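Local coordinates for protein 3'-5' exonuclease crn-4 (Caenorhabditis elegans, PDB 5DK5) that degrades RNA and DNA from the 3' end as a homodimeric, metal-dependent DEDDh exonuclease and takes part in apoptotic DNA breakdown, at residues Trp235-Val249 against Pro288-Ala302. Sequence-based numbering, arbitrary orientation.
Sequences WRSSFMDAGKIFERV and PHDLYKNEEDPIHFA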
# COMPACT_ATOMS: atom_id res chain seq x y z
N TRP B 235 12.46 10.54 -11.73
CA TRP B 235 11.89 11.47 -10.76
C TRP B 235 11.23 10.76 -9.58
O TRP B 235 11.08 11.34 -8.51
CB TRP B 235 10.86 12.39 -11.44
CG TRP B 235 9.59 11.71 -11.89
CD1 TRP B 235 9.33 11.22 -13.14
CD2 TRP B 235 8.42 11.47 -11.10
NE1 TRP B 235 8.06 10.69 -13.17
CE2 TRP B 235 7.48 10.83 -11.94
CE3 TRP B 235 8.07 11.74 -9.78
CZ2 TRP B 235 6.22 10.45 -11.49
CZ3 TRP B 235 6.81 11.35 -9.34
CH2 TRP B 235 5.90 10.72 -10.19
N ARG B 236 10.84 9.51 -9.78
CA ARG B 236 10.11 8.77 -8.75
C ARG B 236 10.98 8.41 -7.55
O ARG B 236 10.46 8.08 -6.48
CB ARG B 236 9.50 7.51 -9.35
CG ARG B 236 8.40 7.80 -10.34
CD ARG B 236 7.73 6.54 -10.84
NE ARG B 236 6.66 6.84 -11.79
CZ ARG B 236 6.86 7.16 -13.06
NH1 ARG B 236 8.09 7.22 -13.56
NH2 ARG B 236 5.82 7.41 -13.85
N SER B 237 12.30 8.48 -7.72
CA SER B 237 13.24 8.17 -6.64
C SER B 237 13.79 9.44 -5.98
O SER B 237 14.61 9.36 -5.07
CB SER B 237 14.39 7.32 -7.18
OG SER B 237 15.11 8.01 -8.18
N SER B 238 13.33 10.60 -6.44
CA SER B 238 13.80 11.88 -5.92
C SER B 238 12.64 12.76 -5.46
O SER B 238 11.80 13.17 -6.27
CB SER B 238 14.61 12.62 -6.98
OG SER B 238 14.90 13.95 -6.57
N PHE B 239 12.60 13.06 -4.17
CA PHE B 239 11.58 13.93 -3.61
C PHE B 239 11.64 15.31 -4.27
O PHE B 239 10.62 15.95 -4.49
CB PHE B 239 11.76 14.06 -2.09
CG PHE B 239 10.71 14.90 -1.43
CD1 PHE B 239 9.48 14.36 -1.09
CD2 PHE B 239 10.95 16.24 -1.14
CE1 PHE B 239 8.51 15.13 -0.48
CE2 PHE B 239 9.98 17.01 -0.53
CZ PHE B 239 8.76 16.46 -0.20
N MET B 240 12.86 15.74 -4.60
CA MET B 240 13.07 17.04 -5.22
C MET B 240 12.44 17.08 -6.61
O MET B 240 11.60 17.94 -6.90
CB MET B 240 14.57 17.34 -5.32
CG MET B 240 14.90 18.81 -5.56
SD MET B 240 14.33 19.90 -4.24
CE MET B 240 15.23 19.24 -2.84
N ASP B 241 12.85 16.16 -7.48
CA ASP B 241 12.35 16.12 -8.85
C ASP B 241 10.86 15.79 -8.88
O ASP B 241 10.14 16.24 -9.77
CB ASP B 241 13.13 15.10 -9.67
CG ASP B 241 14.59 15.48 -9.84
OD1 ASP B 241 14.89 16.33 -10.70
OD2 ASP B 241 15.44 14.92 -9.11
N ALA B 242 10.41 15.00 -7.92
CA ALA B 242 8.99 14.68 -7.81
C ALA B 242 8.19 15.94 -7.52
O ALA B 242 7.05 16.08 -7.97
CB ALA B 242 8.76 13.64 -6.72
N GLY B 243 8.79 16.86 -6.78
CA GLY B 243 8.16 18.14 -6.48
C GLY B 243 7.81 18.90 -7.74
O GLY B 243 6.74 19.50 -7.82
N LYS B 244 8.71 18.86 -8.71
CA LYS B 244 8.49 19.54 -9.99
C LYS B 244 7.27 18.95 -10.70
O LYS B 244 6.48 19.69 -11.30
CB LYS B 244 9.72 19.42 -10.88
CG LYS B 244 10.99 20.00 -10.27
CD LYS B 244 10.90 21.51 -10.10
CE LYS B 244 12.18 22.08 -9.52
NZ LYS B 244 12.09 23.55 -9.28
N ILE B 245 7.12 17.63 -10.62
CA ILE B 245 5.96 16.96 -11.20
C ILE B 245 4.68 17.37 -10.48
O ILE B 245 3.69 17.71 -11.11
CB ILE B 245 6.11 15.42 -11.12
CG1 ILE B 245 7.23 14.93 -12.03
CG2 ILE B 245 4.79 14.73 -11.46
CD1 ILE B 245 6.96 15.07 -13.52
N PHE B 246 4.72 17.32 -9.15
CA PHE B 246 3.58 17.72 -8.32
C PHE B 246 3.09 19.13 -8.68
O PHE B 246 1.89 19.39 -8.70
CB PHE B 246 3.95 17.68 -6.84
CG PHE B 246 4.41 16.33 -6.35
CD1 PHE B 246 4.03 15.17 -7.00
CD2 PHE B 246 5.22 16.22 -5.23
CE1 PHE B 246 4.45 13.93 -6.55
CE2 PHE B 246 5.65 14.99 -4.78
CZ PHE B 246 5.26 13.84 -5.44
N GLU B 247 4.04 20.02 -8.96
CA GLU B 247 3.72 21.42 -9.23
C GLU B 247 2.86 21.58 -10.48
O GLU B 247 2.00 22.46 -10.54
CB GLU B 247 5.01 22.24 -9.38
CG GLU B 247 5.70 22.56 -8.06
CD GLU B 247 7.10 23.13 -8.25
OE1 GLU B 247 7.56 23.22 -9.41
OE2 GLU B 247 7.74 23.49 -7.24
N ARG B 248 3.11 20.74 -11.48
CA ARG B 248 2.39 20.83 -12.74
C ARG B 248 1.06 20.08 -12.67
O ARG B 248 0.06 20.52 -13.24
CB ARG B 248 3.24 20.27 -13.88
CG ARG B 248 4.65 20.86 -13.96
CD ARG B 248 4.65 22.38 -13.91
NE ARG B 248 5.97 22.94 -14.18
CZ ARG B 248 6.43 23.29 -15.38
NH1 ARG B 248 5.67 23.15 -16.46
NH2 ARG B 248 7.65 23.79 -15.50
N VAL B 249 1.04 18.96 -11.95
CA VAL B 249 -0.16 18.15 -11.83
C VAL B 249 -1.23 18.85 -11.00
O VAL B 249 -2.38 18.97 -11.43
CB VAL B 249 0.16 16.78 -11.19
CG1 VAL B 249 -1.13 16.00 -10.90
CG2 VAL B 249 1.08 15.98 -12.09
N PRO B 288 -1.13 19.93 -17.51
CA PRO B 288 0.11 19.52 -18.18
C PRO B 288 -0.10 18.31 -19.10
O PRO B 288 0.24 17.19 -18.74
CB PRO B 288 1.04 19.17 -17.02
CG PRO B 288 0.11 18.65 -15.98
CD PRO B 288 -1.16 19.45 -16.11
N HIS B 289 -0.67 18.56 -20.28
CA HIS B 289 -0.95 17.50 -21.24
C HIS B 289 0.32 16.79 -21.69
O HIS B 289 0.31 15.60 -21.97
CB HIS B 289 -1.69 18.06 -22.45
CG HIS B 289 -3.02 18.68 -22.12
ND1 HIS B 289 -4.09 17.94 -21.66
CD2 HIS B 289 -3.44 19.97 -22.18
CE1 HIS B 289 -5.11 18.75 -21.45
NE2 HIS B 289 -4.75 19.98 -21.76
N ASP B 290 1.42 17.54 -21.74
CA ASP B 290 2.71 17.00 -22.17
C ASP B 290 3.18 15.85 -21.28
O ASP B 290 3.94 15.00 -21.72
CB ASP B 290 3.76 18.11 -22.17
CG ASP B 290 3.83 18.85 -20.85
OD1 ASP B 290 2.98 19.73 -20.62
OD2 ASP B 290 4.74 18.57 -20.05
N LEU B 291 2.72 15.84 -20.03
CA LEU B 291 3.10 14.80 -19.08
C LEU B 291 2.16 13.59 -19.15
O LEU B 291 2.44 12.54 -18.56
CB LEU B 291 3.12 15.36 -17.66
CG LEU B 291 4.12 16.48 -17.37
CD1 LEU B 291 3.91 17.00 -15.95
CD2 LEU B 291 5.55 15.99 -17.55
N TYR B 292 1.05 13.74 -19.87
CA TYR B 292 -0.04 12.76 -19.85
C TYR B 292 -0.22 12.03 -21.19
O TYR B 292 -1.28 11.44 -21.43
CB TYR B 292 -1.35 13.46 -19.48
CG TYR B 292 -1.40 14.03 -18.07
CD1 TYR B 292 -0.55 13.57 -17.07
CD2 TYR B 292 -2.30 15.04 -17.74
CE1 TYR B 292 -0.60 14.09 -15.79
CE2 TYR B 292 -2.36 15.56 -16.47
CZ TYR B 292 -1.51 15.08 -15.50
OH TYR B 292 -1.56 15.60 -14.23
N LYS B 293 0.80 12.05 -22.04
CA LYS B 293 0.67 11.51 -23.40
C LYS B 293 1.48 10.22 -23.62
O LYS B 293 1.31 9.56 -24.65
CB LYS B 293 1.07 12.56 -24.43
CG LYS B 293 2.50 13.06 -24.29
CD LYS B 293 2.78 14.13 -25.33
CE LYS B 293 4.20 14.67 -25.21
NZ LYS B 293 4.47 15.75 -26.20
N ASN B 294 2.35 9.89 -22.68
CA ASN B 294 3.13 8.65 -22.76
C ASN B 294 2.57 7.59 -21.84
O ASN B 294 2.75 7.65 -20.62
CB ASN B 294 4.60 8.92 -22.42
CG ASN B 294 5.46 7.67 -22.52
OD1 ASN B 294 5.08 6.69 -23.16
ND2 ASN B 294 6.62 7.70 -21.88
N GLU B 295 1.88 6.60 -22.42
CA GLU B 295 1.21 5.58 -21.63
C GLU B 295 2.14 4.40 -21.31
O GLU B 295 1.71 3.40 -20.74
CB GLU B 295 -0.04 5.08 -22.36
CG GLU B 295 -1.17 4.65 -21.44
CD GLU B 295 -1.63 5.77 -20.51
OE1 GLU B 295 -1.68 6.94 -20.95
OE2 GLU B 295 -1.93 5.48 -19.33
N GLU B 296 3.41 4.52 -21.70
CA GLU B 296 4.42 3.54 -21.33
C GLU B 296 5.09 3.96 -20.02
O GLU B 296 5.79 3.16 -19.38
CB GLU B 296 5.47 3.40 -22.44
CG GLU B 296 6.24 2.09 -22.40
CD GLU B 296 5.42 0.91 -22.90
OE1 GLU B 296 4.21 1.08 -23.17
OE2 GLU B 296 5.99 -0.20 -23.02
N ASP B 297 4.87 5.21 -19.62
CA ASP B 297 5.37 5.73 -18.36
C ASP B 297 4.34 6.66 -17.72
O ASP B 297 4.55 7.87 -17.65
CB ASP B 297 6.70 6.45 -18.56
CG ASP B 297 7.38 6.83 -17.25
OD1 ASP B 297 7.18 6.11 -16.25
OD2 ASP B 297 8.10 7.84 -17.23
N PRO B 298 3.20 6.10 -17.27
CA PRO B 298 2.12 6.93 -16.72
C PRO B 298 2.42 7.45 -15.32
O PRO B 298 3.13 6.79 -14.56
CB PRO B 298 0.92 5.97 -16.68
CG PRO B 298 1.37 4.71 -17.38
CD PRO B 298 2.85 4.68 -17.26
N ILE B 299 1.88 8.62 -14.99
CA ILE B 299 1.97 9.16 -13.64
C ILE B 299 0.86 8.55 -12.79
O ILE B 299 -0.30 8.95 -12.90
CB ILE B 299 1.84 10.70 -13.63
CG1 ILE B 299 2.76 11.34 -14.67
CG2 ILE B 299 2.14 11.25 -12.24
CD1 ILE B 299 4.24 11.12 -14.43
N HIS B 300 1.22 7.59 -11.95
CA HIS B 300 0.23 6.82 -11.20
C HIS B 300 -0.66 7.69 -10.32
O HIS B 300 -1.88 7.56 -10.34
CB HIS B 300 0.92 5.75 -10.35
CG HIS B 300 0.02 5.10 -9.36
ND1 HIS B 300 -1.07 4.34 -9.72
CD2 HIS B 300 0.04 5.09 -8.00
CE1 HIS B 300 -1.68 3.89 -8.64
NE2 HIS B 300 -1.03 4.33 -7.58
N PHE B 301 -0.04 8.59 -9.54
CA PHE B 301 -0.79 9.38 -8.57
C PHE B 301 -1.73 10.36 -9.26
O PHE B 301 -2.76 10.75 -8.71
CB PHE B 301 0.16 10.12 -7.62
CG PHE B 301 0.72 11.40 -8.18
CD1 PHE B 301 0.01 12.59 -8.08
CD2 PHE B 301 1.97 11.42 -8.77
CE1 PHE B 301 0.53 13.77 -8.58
CE2 PHE B 301 2.49 12.60 -9.27
CZ PHE B 301 1.77 13.77 -9.18
N ALA B 302 -1.36 10.78 -10.47
CA ALA B 302 -2.22 11.65 -11.26
C ALA B 302 -3.38 10.85 -11.83
O ALA B 302 -4.53 11.30 -11.82
CB ALA B 302 -1.43 12.32 -12.37
O HOH W 1 10.30 7.17 -16.07
O HOH W 2 -3.16 17.72 -13.73
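Phe301, in the first turn of the C-terminal helix 300-305, packs against helix 239-249 in the C-terminal part of this DEDDh exonuclease, whose homodimer forms through the C-terminus. CG stands between the backbone N and carbonyl carbon, and the ring reaches from CB toward the helix. Moving outward, Phe301 CD2 approaches Phe246 CE1. Phe301 CE2 meets Phe246 CE1 first, at 3.6 Å, with Ile245 CG2, which comes in at the ring edge, and Trp235 CH2 beyond. On the other branch Phe301 CE1 touches Val249 CG1 (3.6 Å). At the tip, Phe301 CZ meets Phe246 CD1, with Val249 CG2 beside it. Phe246 directs its edge at the Phe301 face, an offset edge-to-face pair with planes at 81° and centroids 5.2 Å apart. Cutting the ring back to an alanine is likely to open a gap between Ile245, Phe246 and Val249 and to take from the Phe246 edge the face it packs on.

At the 3-10 end, the guanidinium of Arg236, on an extended chain, carries the polar part. Arg236 NH1 forms a salt bridge with Asp297 OD1 at 3.0 Å, the two flat groups turned 56° apart, while NH2 gives a weak, bent bond to Pro298 O (126° at the hydrogen). Asp36 engages NE in a further salt bridge and also accepts from the backbone N of His300 and Phe301, thus linking both segments. The hydroxyl of Tyr231 hydrogen-bonds both Asp297 OD2 and Trp235 NE1. Trp235 CZ2 packs on Ile299 CD1 (3.6 Å). At the other end of the contact, one water donates to Val249 O and hydrogen-bonds Tyr292 OH, each at 2.7 Å.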